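Local coordinates for alkaline phosphatase (Thermus thermophilus, PDB 7KWD), which probably hydrolyses phosphate monoesters at alkaline pH as a dimeric metalloenzyme that carries two zinc ions and one magnesium ion per active site, at residues 46-51 / 436-440; 321-326 / 424-430; 275-279 / 318-322; 54-58 / 69-75. One frame throughout, in Å; residues are numbered along the deposited sequence.

Two of the four contacts, interactions 1 and 3, hold metal ligands of the alkaline phosphatase active centre; interaction 2 lies next to them and interaction 4 farther out. Interaction 1 spans the longest interval of chain, and the other three are nested within it: interaction 4 closes first, then 275-279 meets 318-322 in interaction 3, and interaction 2 begins on the last residues of 318-322, sharing Gly321 and Val322. Strand 310-325 serves interactions 2 and 3 and neighbours strand 438-443 of interaction 1. Centres of interactions 1 and 3 lie about 9 Å apart, and both touch the same zinc ion. All four touch the second subunit, so the metal site and the dimer interface share one framework.

Interaction 1: 46-51 / 436-440; sequences YDGFSW and SPVML. With MG (magnesium ion), chain D; ZN (zinc ion), chain E.
With CG anti to the backbone N (chi1 172°) and a bend at chi3 (77°), the side chain of Met439 reaches toward the loop that follows strand 40-46 and brings CE to Phe49. This is the metal-bearing loop of the alkaline phosphatase fold, a type II beta turn from Tyr46 to Phe49, set against strand 438-443. Met439 CE lies 3.9 Å from Phe49 CE2 and covers one face of the Tyr46 ring. The sulfur sits at the edge of the Phe49 ring, 5.5 Å from its centroid, in a Met-aromatic contact, while Met439 CB packs 3.6 Å from Trp51 CZ2. Trp51 NE1 is buried here without a hydrogen-bond partner in the model, Pro437 O lying 3.6 Å from it near the ring plane. Leu71 and Leu75 of helix 70-75 join this cluster, and Trp51 meets Trp51 of the second subunit. On the turn, Asp47 faces the metals: OD2 binds magnesium and OD1 zinc. Two waters bridge the segments; one donates to Ser436 OG and accepts from Trp51 N. The other donates to Phe49 O at 2.9 Å and accepts from Met439 N at 3.1 Å, lying over one face of the Trp51 ring.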
loop_
_atom_site.group_PDB
_atom_site.type_symbol
_atom_site.label_atom_id
_atom_site.label_comp_id
_atom_site.label_asym_id
_atom_site.label_seq_id
_atom_site.Cartn_x
_atom_site.Cartn_y
_atom_site.Cartn_z
ATOM N N TYR A 46 -11.186 -3.442 9.581
ATOM C CA TYR A 46 -10.562 -4.425 8.705
ATOM C C TYR A 46 -9.149 -4.664 9.242
ATOM O O TYR A 46 -8.234 -3.893 8.989
ATOM C CB TYR A 46 -10.522 -3.898 7.274
ATOM C CG TYR A 46 -11.791 -3.987 6.440
ATOM C CD1 TYR A 46 -12.965 -3.348 6.827
ATOM C CD2 TYR A 46 -11.783 -4.629 5.205
ATOM C CE1 TYR A 46 -14.088 -3.391 6.030
ATOM C CE2 TYR A 46 -12.903 -4.664 4.392
ATOM C CZ TYR A 46 -14.050 -4.049 4.810
ATOM O OH TYR A 46 -15.176 -4.102 4.023
ATOM N N ASP A 47 -8.957 -5.736 10.007
ATOM C CA ASP A 47 -7.677 -5.962 10.652
ATOM C C ASP A 47 -6.642 -6.438 9.635
ATOM O O ASP A 47 -6.875 -7.409 8.923
ATOM C CB ASP A 47 -7.817 -6.983 11.778
ATOM C CG ASP A 47 -6.705 -6.876 12.762
ATOM O OD1 ASP A 47 -5.551 -6.977 12.293
ATOM O OD2 ASP A 47 -6.976 -6.646 13.976
ATOM N N GLY A 48 -5.507 -5.759 9.575
ATOM C CA GLY A 48 -4.416 -6.165 8.698
ATOM C C GLY A 48 -4.607 -5.883 7.222
ATOM O O GLY A 48 -3.826 -6.374 6.388
ATOM N N PHE A 49 -5.571 -5.027 6.880
ATOM C CA PHE A 49 -6.017 -4.825 5.509
ATOM C C PHE A 49 -5.162 -3.782 4.810
ATOM O O PHE A 49 -5.124 -2.619 5.213
ATOM C CB PHE A 49 -7.486 -4.404 5.533
ATOM C CG PHE A 49 -8.119 -4.161 4.191
ATOM C CD1 PHE A 49 -8.368 -5.208 3.319
ATOM C CD2 PHE A 49 -8.544 -2.862 3.829
ATOM C CE1 PHE A 49 -9.006 -4.995 2.103
ATOM C CE2 PHE A 49 -9.170 -2.644 2.615
ATOM C CZ PHE A 49 -9.423 -3.707 1.759
ATOM N N SER A 50 -4.491 -4.206 3.750
ATOM C CA SER A 50 -3.601 -3.329 2.996
ATOM C C SER A 50 -4.251 -2.905 1.694
ATOM O O SER A 50 -5.300 -3.429 1.299
ATOM C CB SER A 50 -2.282 -4.052 2.708
ATOM O OG SER A 50 -2.469 -4.978 1.683
ATOM N N TRP A 51 -3.604 -1.947 1.015
ATOM C CA TRP A 51 -4.074 -1.519 -0.297
ATOM C C TRP A 51 -3.789 -2.571 -1.354
ATOM O O TRP A 51 -4.459 -2.590 -2.400
ATOM C CB TRP A 51 -3.444 -0.164 -0.673
ATOM C CG TRP A 51 -3.984 0.973 0.205
ATOM C CD1 TRP A 51 -3.283 1.744 1.101
ATOM C CD2 TRP A 51 -5.343 1.439 0.254
ATOM N NE1 TRP A 51 -4.137 2.646 1.712
ATOM C CE2 TRP A 51 -5.399 2.477 1.197
ATOM C CE3 TRP A 51 -6.516 1.078 -0.424
ATOM C CZ2 TRP A 51 -6.585 3.160 1.477
ATOM C CZ3 TRP A 51 -7.689 1.766 -0.147
ATOM C CH2 TRP A 51 -7.707 2.795 0.796
ATOM N N SER A 436 2.904 0.795 6.344
ATOM C CA SER A 436 2.121 1.594 5.409
ATOM C C SER A 436 0.948 2.306 6.094
ATOM O O SER A 436 0.216 1.694 6.889
ATOM C CB SER A 436 1.574 0.660 4.314
ATOM O OG SER A 436 0.537 1.309 3.590
ATOM N N PRO A 437 0.646 3.535 5.717
ATOM C CA PRO A 437 -0.655 4.102 6.107
ATOM C C PRO A 437 -1.791 3.353 5.418
ATOM O O PRO A 437 -1.620 2.786 4.335
ATOM C CB PRO A 437 -0.568 5.560 5.652
ATOM C CG PRO A 437 0.535 5.598 4.647
ATOM C CD PRO A 437 1.488 4.499 4.998
ATOM N N VAL A 438 -2.953 3.312 6.072
ATOM C CA VAL A 438 -4.053 2.469 5.619
ATOM C C VAL A 438 -5.375 3.235 5.667
ATOM O O VAL A 438 -5.452 4.389 6.089
ATOM C CB VAL A 438 -4.151 1.171 6.450
ATOM C CG1 VAL A 438 -2.940 0.300 6.144
ATOM C CG2 VAL A 438 -4.233 1.522 7.927
ATOM N N MET A 439 -6.413 2.543 5.210
ATOM C CA MET A 439 -7.716 3.133 4.929
ATOM C C MET A 439 -8.429 3.659 6.165
ATOM O O MET A 439 -8.504 3.000 7.196
ATOM C CB MET A 439 -8.591 2.074 4.280
ATOM C CG MET A 439 -10.040 2.447 4.096
ATOM S SD MET A 439 -10.953 1.073 3.374
ATOM C CE MET A 439 -11.182 0.006 4.724
ATOM N N LEU A 440 -9.029 4.849 6.016
ATOM C CA LEU A 440 -10.017 5.378 6.954
ATOM C C LEU A 440 -11.163 5.969 6.144
ATOM O O LEU A 440 -10.930 6.826 5.283
ATOM C CB LEU A 440 -9.426 6.458 7.852
ATOM C CG LEU A 440 -10.372 7.343 8.667
ATOM C CD1 LEU A 440 -11.195 6.578 9.729
ATOM C CD2 LEU A 440 -9.536 8.376 9.362
HETATM MG MG MG D . -7.791 -7.887 15.532
HETATM ZN ZN ZN E . -4.368 -5.824 13.748
HETATM O O HOH W 1 -5.852 -0.154 3.827
HETATM O O HOH W 2 -1.454 -0.297 2.785
HETATM O O HOH W 3 -8.779 -8.760 17.195
HETATM O O HOH W 4 -6.152 -8.214 16.544
HETATM O O HOH W 5 -7.184 -9.700 14.205
#

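Interaction 2: 321-326 / 424-430; sequences GVGGLY and PNIGWSS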
loop_
_atom_site.group_PDB
_atom_site.type_symbol
_atom_site.label_atom_id
_atom_site.label_comp_id
_atom_site.label_asym_id
_atom_site.label_seq_id
_atom_site.Cartn_x
_atom_site.Cartn_y
_atom_site.Cartn_z
ATOM N N GLY A 321 1.587 -8.100 5.638
ATOM C CA GLY A 321 2.123 -8.808 4.505
ATOM C C GLY A 321 3.244 -8.029 3.856
ATOM O O GLY A 321 4.359 -8.020 4.375
ATOM N N VAL A 322 2.986 -7.340 2.739
ATOM C CA VAL A 322 1.685 -7.231 2.127
ATOM C C VAL A 322 1.673 -8.091 0.882
ATOM O O VAL A 322 2.735 -8.314 0.267
ATOM C CB VAL A 322 1.345 -5.756 1.785
ATOM C CG1 VAL A 322 1.196 -4.933 3.071
ATOM C CG2 VAL A 322 2.360 -5.141 0.859
ATOM N N GLY A 323 0.474 -8.542 0.518
ATOM C CA GLY A 323 0.273 -9.495 -0.547
ATOM C C GLY A 323 -0.164 -8.860 -1.856
ATOM O O GLY A 323 -1.361 -8.703 -2.130
ATOM N N GLY A 324 0.811 -8.536 -2.698
ATOM C CA GLY A 324 0.557 -7.760 -3.901
ATOM C C GLY A 324 0.472 -8.619 -5.150
ATOM O O GLY A 324 1.328 -9.483 -5.397
ATOM N N LEU A 325 -0.583 -8.376 -5.923
ATOM C CA LEU A 325 -0.651 -8.865 -7.292
ATOM C C LEU A 325 0.374 -8.104 -8.110
ATOM O O LEU A 325 0.316 -6.875 -8.179
ATOM C CB LEU A 325 -2.046 -8.670 -7.864
ATOM C CG LEU A 325 -2.222 -9.276 -9.260
ATOM C CD1 LEU A 325 -2.418 -10.828 -9.254
ATOM C CD2 LEU A 325 -3.427 -8.589 -9.920
ATOM N N TYR A 326 1.325 -8.820 -8.712
ATOM C CA TYR A 326 2.498 -8.194 -9.296
ATOM C C TYR A 326 2.581 -8.473 -10.790
ATOM O O TYR A 326 1.928 -9.370 -11.317
ATOM C CB TYR A 326 3.794 -8.657 -8.594
ATOM C CG TYR A 326 4.075 -10.145 -8.703
ATOM C CD1 TYR A 326 4.586 -10.690 -9.878
ATOM C CD2 TYR A 326 3.869 -10.996 -7.612
ATOM C CE1 TYR A 326 4.842 -12.072 -9.971
ATOM C CE2 TYR A 326 4.126 -12.346 -7.702
ATOM C CZ TYR A 326 4.608 -12.883 -8.890
ATOM O OH TYR A 326 4.851 -14.241 -8.948
ATOM N N PRO A 424 -0.793 -18.220 -8.774
ATOM C CA PRO A 424 -1.054 -16.786 -8.612
ATOM C C PRO A 424 0.225 -15.972 -8.518
ATOM O O PRO A 424 1.095 -16.261 -7.704
ATOM C CB PRO A 424 -1.865 -16.716 -7.313
ATOM C CG PRO A 424 -2.569 -18.046 -7.225
ATOM C CD PRO A 424 -1.547 -19.039 -7.795
ATOM N N ASN A 425 0.328 -14.943 -9.381
ATOM C CA ASN A 425 1.358 -13.919 -9.293
ATOM C C ASN A 425 1.047 -12.892 -8.194
ATOM O O ASN A 425 0.990 -11.679 -8.427
ATOM C CB ASN A 425 1.537 -13.237 -10.644
ATOM C CG ASN A 425 0.236 -12.763 -11.243
ATOM O OD1 ASN A 425 -0.706 -13.534 -11.414
ATOM N ND2 ASN A 425 0.177 -11.474 -11.567
ATOM N N ILE A 426 0.896 -13.406 -6.970
ATOM C CA ILE A 426 0.751 -12.604 -5.751
ATOM C C ILE A 426 1.915 -12.964 -4.825
ATOM O O ILE A 426 2.080 -14.126 -4.442
ATOM C CB ILE A 426 -0.599 -12.859 -5.054
ATOM C CG1 ILE A 426 -1.739 -12.739 -6.057
ATOM C CG2 ILE A 426 -0.816 -11.865 -3.906
ATOM C CD1 ILE A 426 -3.035 -13.358 -5.640
ATOM N N GLY A 427 2.752 -11.979 -4.507
ATOM C CA GLY A 427 3.850 -12.169 -3.592
ATOM C C GLY A 427 3.641 -11.359 -2.322
ATOM O O GLY A 427 2.670 -10.614 -2.199
ATOM N N TRP A 428 4.601 -11.495 -1.398
ATOM C CA TRP A 428 4.440 -11.029 -0.023
ATOM C C TRP A 428 5.737 -10.405 0.465
ATOM O O TRP A 428 6.809 -10.985 0.280
ATOM C CB TRP A 428 4.054 -12.181 0.923
ATOM C CG TRP A 428 2.833 -12.819 0.477
ATOM C CD1 TRP A 428 2.727 -13.783 -0.466
ATOM C CD2 TRP A 428 1.502 -12.530 0.913
ATOM N NE1 TRP A 428 1.411 -14.127 -0.648
ATOM C CE2 TRP A 428 0.632 -13.370 0.181
ATOM C CE3 TRP A 428 0.962 -11.653 1.850
ATOM C CZ2 TRP A 428 -0.747 -13.361 0.358
ATOM C CZ3 TRP A 428 -0.424 -11.620 2.015
ATOM C CH2 TRP A 428 -1.263 -12.472 1.269
ATOM N N SER A 429 5.633 -9.200 1.037
ATOM C CA SER A 429 6.809 -8.542 1.591
ATOM C C SER A 429 7.342 -9.315 2.803
ATOM O O SER A 429 8.541 -9.303 3.077
ATOM C CB SER A 429 6.501 -7.108 2.034
ATOM O OG SER A 429 5.697 -6.387 1.128
ATOM N N SER A 430 6.460 -10.007 3.521
ATOM C CA SER A 430 6.796 -10.525 4.837
ATOM C C SER A 430 5.620 -11.372 5.288
ATOM O O SER A 430 4.593 -11.443 4.611
ATOM C CB SER A 430 7.068 -9.368 5.816
ATOM O OG SER A 430 5.908 -9.076 6.590
HETATM O O HOH W 6 3.988 -16.081 -7.214
#
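Strands 323-325 and 426-428 run antiparallel, their axes 149° apart, with Gly324 and Gly427 as the hydrogen-bonded pair (Gly324 N to Gly427 O 2.8 Å) between the non-hydrogen-bonded pairs Gly323-Trp428 and Leu325-Ile426. Because Gly323 has no side chain, the Trp428 indole can lie flat against its backbone: Gly323 CA sits over the six-membered ring, 3.4 Å from the centroid, in a CH-pi contact. On the same face Leu325 CD1 meets Ile426 CG1, and Ile56 of helix 51-65 packs on both. Asn425 grips Tyr326 twice. Its O accepts from Tyr326 N at 2.9 Å, and its ND2 donates to Tyr326 O at 2.7 Å, in the carbonyl plane and almost within its own amide plane. Asn425 CB rests over the Tyr326 ring, which stands perpendicular to the amide. Water 6 joins Tyr326 OH to Pro424 O, and Gln415 also bonds that hydroxyl. Near the cis peptide before Val322, Ser430 OG donates to Gly321 O at 2.9 Å and also bonds Gln432 N. Ser429 OG takes a weak bond from Val322 N and bonds Val322 O of the second subunit. The result is an antiparallel strand pair, centred on glycines, at the dimer interface.

Interaction 3: 275-279 / 318-322; sequences DHANH and HATGV. With ZN (zinc ion), chain F; ZN (zinc ion), chain E.
Two zinc sites of the alkaline phosphatase active centre meet where helix 273-280 approaches residues 318-322 of the interrupted strand 310-325. Asp275 and His279, one helical turn apart, bind one zinc through OD2 at 2.0 Å and NE2 at 2.2 Å, with OD1 of Asp275 a longer 2.7 Å from the same ion and His433 as a further ligand. His318 binds the neighbouring zinc through NE2 at 2.2 Å, beside Asp47, Asp317 and Ser95, the predicted phosphoserine nucleophile. Thr320 links the two sides. Its OG1, placed anti to its carbonyl carbon (chi1 -62°), donates to Asp275 OD1 at 2.6 Å and meets that oxygen nearly along its C-O axis. The other branch of the threonine is used as well: CG2 lies over the centre of one face of the His279 ring, 3.9 Å from its centroid, in a CH-pi contact, and it also touches Asn278 CB at 3.6 Å. Asn278 turns its amide to other partners, OD1 bonding Thr286 and ND2 bonding Asp53. The rotation of the His318 ring is fixed by ND1, which donates to Ala319 O at 3.1 Å from well above the carbonyl plane, and Asp275 OD1 lies at the ring edge near CE1. His279 is steered in a similar way, its ND1 being bonded to Gly431 O. Thr320 thus acts as a second-shell residue for both helix ligands, its hydroxyl orienting the carboxylate and its methyl seating the imidazole, while Ala319 O and Gly431 O each take an ND1 and leave NE2 directed at zinc.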
loop_
_atom_site.group_PDB
_atom_site.type_symbol
_atom_site.label_atom_id
_atom_site.label_comp_id
_atom_site.label_asym_id
_atom_site.label_seq_id
_atom_site.Cartn_x
_atom_site.Cartn_y
_atom_site.Cartn_z
ATOM N N ASP A 275 -6.006 -10.009 8.644
ATOM C CA ASP A 275 -4.659 -10.018 9.206
ATOM C C ASP A 275 -4.074 -11.425 9.215
ATOM O O ASP A 275 -2.985 -11.656 8.693
ATOM C CB ASP A 275 -4.712 -9.428 10.623
ATOM C CG ASP A 275 -3.372 -9.332 11.276
ATOM O OD1 ASP A 275 -2.497 -8.612 10.721
ATOM O OD2 ASP A 275 -3.205 -9.950 12.359
ATOM N N HIS A 276 -4.825 -12.391 9.742
ATOM C CA HIS A 276 -4.300 -13.740 9.899
ATOM C C HIS A 276 -3.959 -14.359 8.555
ATOM O O HIS A 276 -2.907 -14.981 8.396
ATOM C CB HIS A 276 -5.312 -14.618 10.634
ATOM C CG HIS A 276 -5.612 -14.131 12.012
ATOM N ND1 HIS A 276 -6.602 -14.669 12.788
ATOM C CD2 HIS A 276 -5.068 -13.131 12.740
ATOM C CE1 HIS A 276 -6.653 -14.040 13.949
ATOM N NE2 HIS A 276 -5.731 -13.100 13.946
ATOM N N ALA A 277 -4.855 -14.220 7.576
ATOM C CA ALA A 277 -4.560 -14.770 6.264
ATOM C C ALA A 277 -3.335 -14.107 5.680
ATOM O O ALA A 277 -2.530 -14.756 5.008
ATOM C CB ALA A 277 -5.750 -14.593 5.327
ATOM N N ASN A 278 -3.188 -12.797 5.902
ATOM C CA ASN A 278 -2.012 -12.121 5.369
ATOM C C ASN A 278 -0.755 -12.626 6.042
ATOM O O ASN A 278 0.307 -12.678 5.402
ATOM C CB ASN A 278 -2.136 -10.611 5.527
ATOM C CG ASN A 278 -3.139 -10.006 4.534
ATOM O OD1 ASN A 278 -3.455 -10.592 3.506
ATOM N ND2 ASN A 278 -3.641 -8.834 4.868
ATOM N N HIS A 279 -0.852 -12.958 7.344
ATOM C CA HIS A 279 0.248 -13.609 8.053
ATOM C C HIS A 279 0.616 -14.940 7.395
ATOM O O HIS A 279 1.799 -15.231 7.184
ATOM C CB HIS A 279 -0.133 -13.844 9.515
ATOM C CG HIS A 279 0.046 -12.654 10.398
ATOM N ND1 HIS A 279 1.237 -11.967 10.482
ATOM C CD2 HIS A 279 -0.815 -12.020 11.233
ATOM C CE1 HIS A 279 1.112 -10.980 11.348
ATOM N NE2 HIS A 279 -0.116 -11.005 11.829
ATOM N N HIS A 318 -3.928 -1.590 10.486
ATOM C CA HIS A 318 -2.581 -1.559 9.926
ATOM C C HIS A 318 -2.588 -2.521 8.738
ATOM O O HIS A 318 -3.483 -3.369 8.608
ATOM C CB HIS A 318 -1.502 -2.019 10.913
ATOM C CG HIS A 318 -1.829 -3.341 11.500
ATOM N ND1 HIS A 318 -1.619 -4.524 10.821
ATOM C CD2 HIS A 318 -2.467 -3.667 12.638
ATOM C CE1 HIS A 318 -2.076 -5.524 11.540
ATOM N NE2 HIS A 318 -2.576 -5.028 12.651
ATOM N N ALA A 319 -1.558 -2.412 7.916
ATOM C CA ALA A 319 -1.340 -3.340 6.833
ATOM C C ALA A 319 -0.555 -4.554 7.326
ATOM O O ALA A 319 0.217 -4.473 8.287
ATOM C CB ALA A 319 -0.578 -2.660 5.693
ATOM N N THR A 320 -0.751 -5.682 6.635
ATOM C CA THR A 320 -0.034 -6.911 6.956
ATOM C C THR A 320 0.341 -7.643 5.679
ATOM O O THR A 320 -0.489 -7.808 4.774
ATOM C CB THR A 320 -0.866 -7.814 7.865
ATOM O OG1 THR A 320 -1.094 -7.112 9.068
ATOM C CG2 THR A 320 -0.117 -9.141 8.173
ATOM N N GLY A 321 1.587 -8.100 5.638
ATOM C CA GLY A 321 2.123 -8.808 4.505
ATOM C C GLY A 321 3.244 -8.029 3.856
ATOM O O GLY A 321 4.359 -8.020 4.375
ATOM N N VAL A 322 2.986 -7.340 2.739
ATOM C CA VAL A 322 1.685 -7.231 2.127
ATOM C C VAL A 322 1.673 -8.091 0.882
ATOM O O VAL A 322 2.735 -8.314 0.267
ATOM C CB VAL A 322 1.345 -5.756 1.785
ATOM C CG1 VAL A 322 1.196 -4.933 3.071
ATOM C CG2 VAL A 322 2.360 -5.141 0.859
HETATM ZN ZN ZN F . -1.351 -9.544 12.960
HETATM ZN ZN ZN E . -4.368 -5.824 13.748
#

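Interaction 4: 54-58 / 69-75; sequences YAIAQ and LALERLL
Tyr54 and Leu75 come at each other from opposite directions, Leu75 CD1 lying 3.6 Å from Tyr54 CE1, and they mark the tightly packed part of the contact between helices 51-65 and 70-75. The tyrosine CG is anti to the backbone N (chi1 173°), which carries the ring over to the second helix. Leu71 CD2 meets the ring edge at CD1, 3.8 Å away, and the hydroxyl end comes up against Glu72, with Tyr54 OH 3.1 Å from CB. At the N-cap of helix 70-75, Leu69 CD2 lies 4.0 Å from Ala57 CB and also touches the backbone of Gln58. Phe49 adjoins both Tyr54 and Leu71, so the apolar side continues into the loop that follows strand 40-46. The other side is looser and polar. Tyr54 OH donates to Gln58 OE1 at 2.7 Å, from above the carbonyl plane, and Gln58 CB covers one face of the same ring; the Gln58 amide and the Glu72 carboxylate are turned 78° against each other. A water bridges the helices here, accepting from Leu69 N and donating to Gln58 O and to Glu72 OE1, the last at 2.8 Å. Glu72 OE2 forms a salt bridge with Arg62 and accepts from Ala27 N of the second subunit, while Gln58 NE2 bonds Asn84 of that subunit. With segment directions 115° apart and axes 10.4 Å from each other, these are two consecutive helices joined by a short connection and steeply inclined to each other, apolar toward strand 438-443, with the polar groups of Gln58 and Glu72 also bonded to the dimer partner.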
loop_
_atom_site.group_PDB
_atom_site.type_symbol
_atom_site.label_atom_id
_atom_site.label_comp_id
_atom_site.label_asym_id
_atom_site.label_seq_id
_atom_site.Cartn_x
_atom_site.Cartn_y
_atom_site.Cartn_z
ATOM N N TYR A 54 -6.848 -4.686 -1.112
ATOM C CA TYR A 54 -7.971 -3.996 -1.706
ATOM C C TYR A 54 -7.987 -4.214 -3.215
ATOM O O TYR A 54 -9.023 -4.539 -3.793
ATOM C CB TYR A 54 -7.930 -2.503 -1.389
ATOM C CG TYR A 54 -9.018 -1.807 -2.164
ATOM C CD1 TYR A 54 -10.345 -1.839 -1.725
ATOM C CD2 TYR A 54 -8.734 -1.189 -3.369
ATOM C CE1 TYR A 54 -11.368 -1.229 -2.469
ATOM C CE2 TYR A 54 -9.721 -0.583 -4.104
ATOM C CZ TYR A 54 -11.038 -0.619 -3.675
ATOM O OH TYR A 54 -11.979 -0.021 -4.444
ATOM N N ALA A 55 -6.839 -4.019 -3.859
ATOM C CA ALA A 55 -6.762 -4.116 -5.310
ATOM C C ALA A 55 -7.152 -5.506 -5.800
ATOM O O ALA A 55 -7.831 -5.638 -6.826
ATOM C CB ALA A 55 -5.342 -3.780 -5.768
ATOM N N ILE A 56 -6.708 -6.553 -5.083
ATOM C CA ILE A 56 -7.048 -7.930 -5.467
ATOM C C ILE A 56 -8.549 -8.178 -5.355
ATOM O O ILE A 56 -9.151 -8.765 -6.250
ATOM C CB ILE A 56 -6.253 -8.946 -4.617
ATOM C CG1 ILE A 56 -4.777 -8.947 -5.010
ATOM C CG2 ILE A 56 -6.810 -10.355 -4.810
ATOM C CD1 ILE A 56 -3.855 -9.543 -3.905
ATOM N N ALA A 57 -9.162 -7.790 -4.233
ATOM C CA ALA A 57 -10.594 -8.019 -4.078
ATOM C C ALA A 57 -11.413 -7.178 -5.058
ATOM O O ALA A 57 -12.451 -7.625 -5.570
ATOM C CB ALA A 57 -11.023 -7.693 -2.656
ATOM N N GLN A 58 -11.009 -5.923 -5.251
ATOM C CA GLN A 58 -11.657 -5.057 -6.235
ATOM C C GLN A 58 -11.674 -5.713 -7.615
ATOM O O GLN A 58 -12.703 -5.740 -8.287
ATOM C CB GLN A 58 -10.925 -3.716 -6.299
ATOM C CG GLN A 58 -11.514 -2.709 -7.282
ATOM C CD GLN A 58 -10.688 -1.426 -7.338
ATOM O OE1 GLN A 58 -11.189 -0.336 -7.058
ATOM N NE2 GLN A 58 -9.416 -1.555 -7.703
ATOM N N LEU A 69 -17.301 -4.274 -6.013
ATOM C CA LEU A 69 -17.166 -4.399 -4.576
ATOM C C LEU A 69 -17.809 -3.227 -3.848
ATOM O O LEU A 69 -17.612 -2.069 -4.218
ATOM C CB LEU A 69 -15.664 -4.465 -4.282
ATOM C CG LEU A 69 -15.129 -5.004 -2.977
ATOM C CD1 LEU A 69 -15.303 -6.486 -2.910
ATOM C CD2 LEU A 69 -13.664 -4.632 -2.889
ATOM N N ALA A 70 -18.581 -3.526 -2.800
ATOM C CA ALA A 70 -19.210 -2.444 -2.060
ATOM C C ALA A 70 -18.167 -1.465 -1.522
ATOM O O ALA A 70 -18.382 -0.251 -1.525
ATOM C CB ALA A 70 -20.070 -2.985 -0.926
ATOM N N LEU A 71 -17.027 -1.967 -1.075
ATOM C CA LEU A 71 -15.992 -1.075 -0.564
ATOM C C LEU A 71 -15.506 -0.126 -1.664
ATOM O O LEU A 71 -15.264 1.055 -1.405
ATOM C CB LEU A 71 -14.834 -1.894 0.021
ATOM C CG LEU A 71 -13.775 -1.062 0.719
ATOM C CD1 LEU A 71 -14.380 -0.121 1.753
ATOM C CD2 LEU A 71 -12.662 -1.939 1.328
ATOM N N GLU A 72 -15.391 -0.600 -2.907
ATOM C CA GLU A 72 -15.021 0.322 -3.979
ATOM C C GLU A 72 -16.057 1.448 -4.094
ATOM O O GLU A 72 -15.706 2.628 -4.218
ATOM C CB GLU A 72 -14.878 -0.394 -5.330
ATOM C CG GLU A 72 -14.583 0.581 -6.483
ATOM C CD GLU A 72 -14.543 -0.051 -7.879
ATOM O OE1 GLU A 72 -14.405 -1.280 -7.979
ATOM O OE2 GLU A 72 -14.672 0.692 -8.875
ATOM N N ARG A 73 -17.347 1.094 -4.091
ATOM C CA ARG A 73 -18.389 2.121 -4.209
ATOM C C ARG A 73 -18.267 3.159 -3.102
ATOM O O ARG A 73 -18.473 4.355 -3.347
ATOM C CB ARG A 73 -19.772 1.481 -4.173
ATOM C CG ARG A 73 -19.937 0.365 -5.200
ATOM C CD ARG A 73 -21.356 -0.299 -5.161
ATOM N NE ARG A 73 -21.382 -1.672 -5.704
ATOM C CZ ARG A 73 -22.487 -2.264 -6.167
ATOM N NH1 ARG A 73 -23.647 -1.616 -6.153
ATOM N NH2 ARG A 73 -22.437 -3.487 -6.670
ATOM N N LEU A 74 -17.953 2.716 -1.864
ATOM C CA LEU A 74 -17.816 3.664 -0.767
ATOM C C LEU A 74 -16.580 4.547 -0.964
ATOM O O LEU A 74 -16.640 5.769 -0.814
ATOM C CB LEU A 74 -17.756 2.953 0.591
ATOM C CG LEU A 74 -18.931 2.085 0.991
ATOM C CD1 LEU A 74 -18.908 1.644 2.419
ATOM C CD2 LEU A 74 -20.224 2.796 0.696
ATOM N N LEU A 75 -15.440 3.949 -1.280
ATOM C CA LEU A 75 -14.250 4.780 -1.450
ATOM C C LEU A 75 -14.375 5.741 -2.631
ATOM O O LEU A 75 -13.682 6.758 -2.659
ATOM C CB LEU A 75 -13.020 3.903 -1.652
ATOM C CG LEU A 75 -12.648 2.987 -0.479
ATOM C CD1 LEU A 75 -11.567 2.040 -0.959
ATOM C CD2 LEU A 75 -12.148 3.777 0.719
HETATM O O HOH W 7 -14.872 -4.038 -7.495
#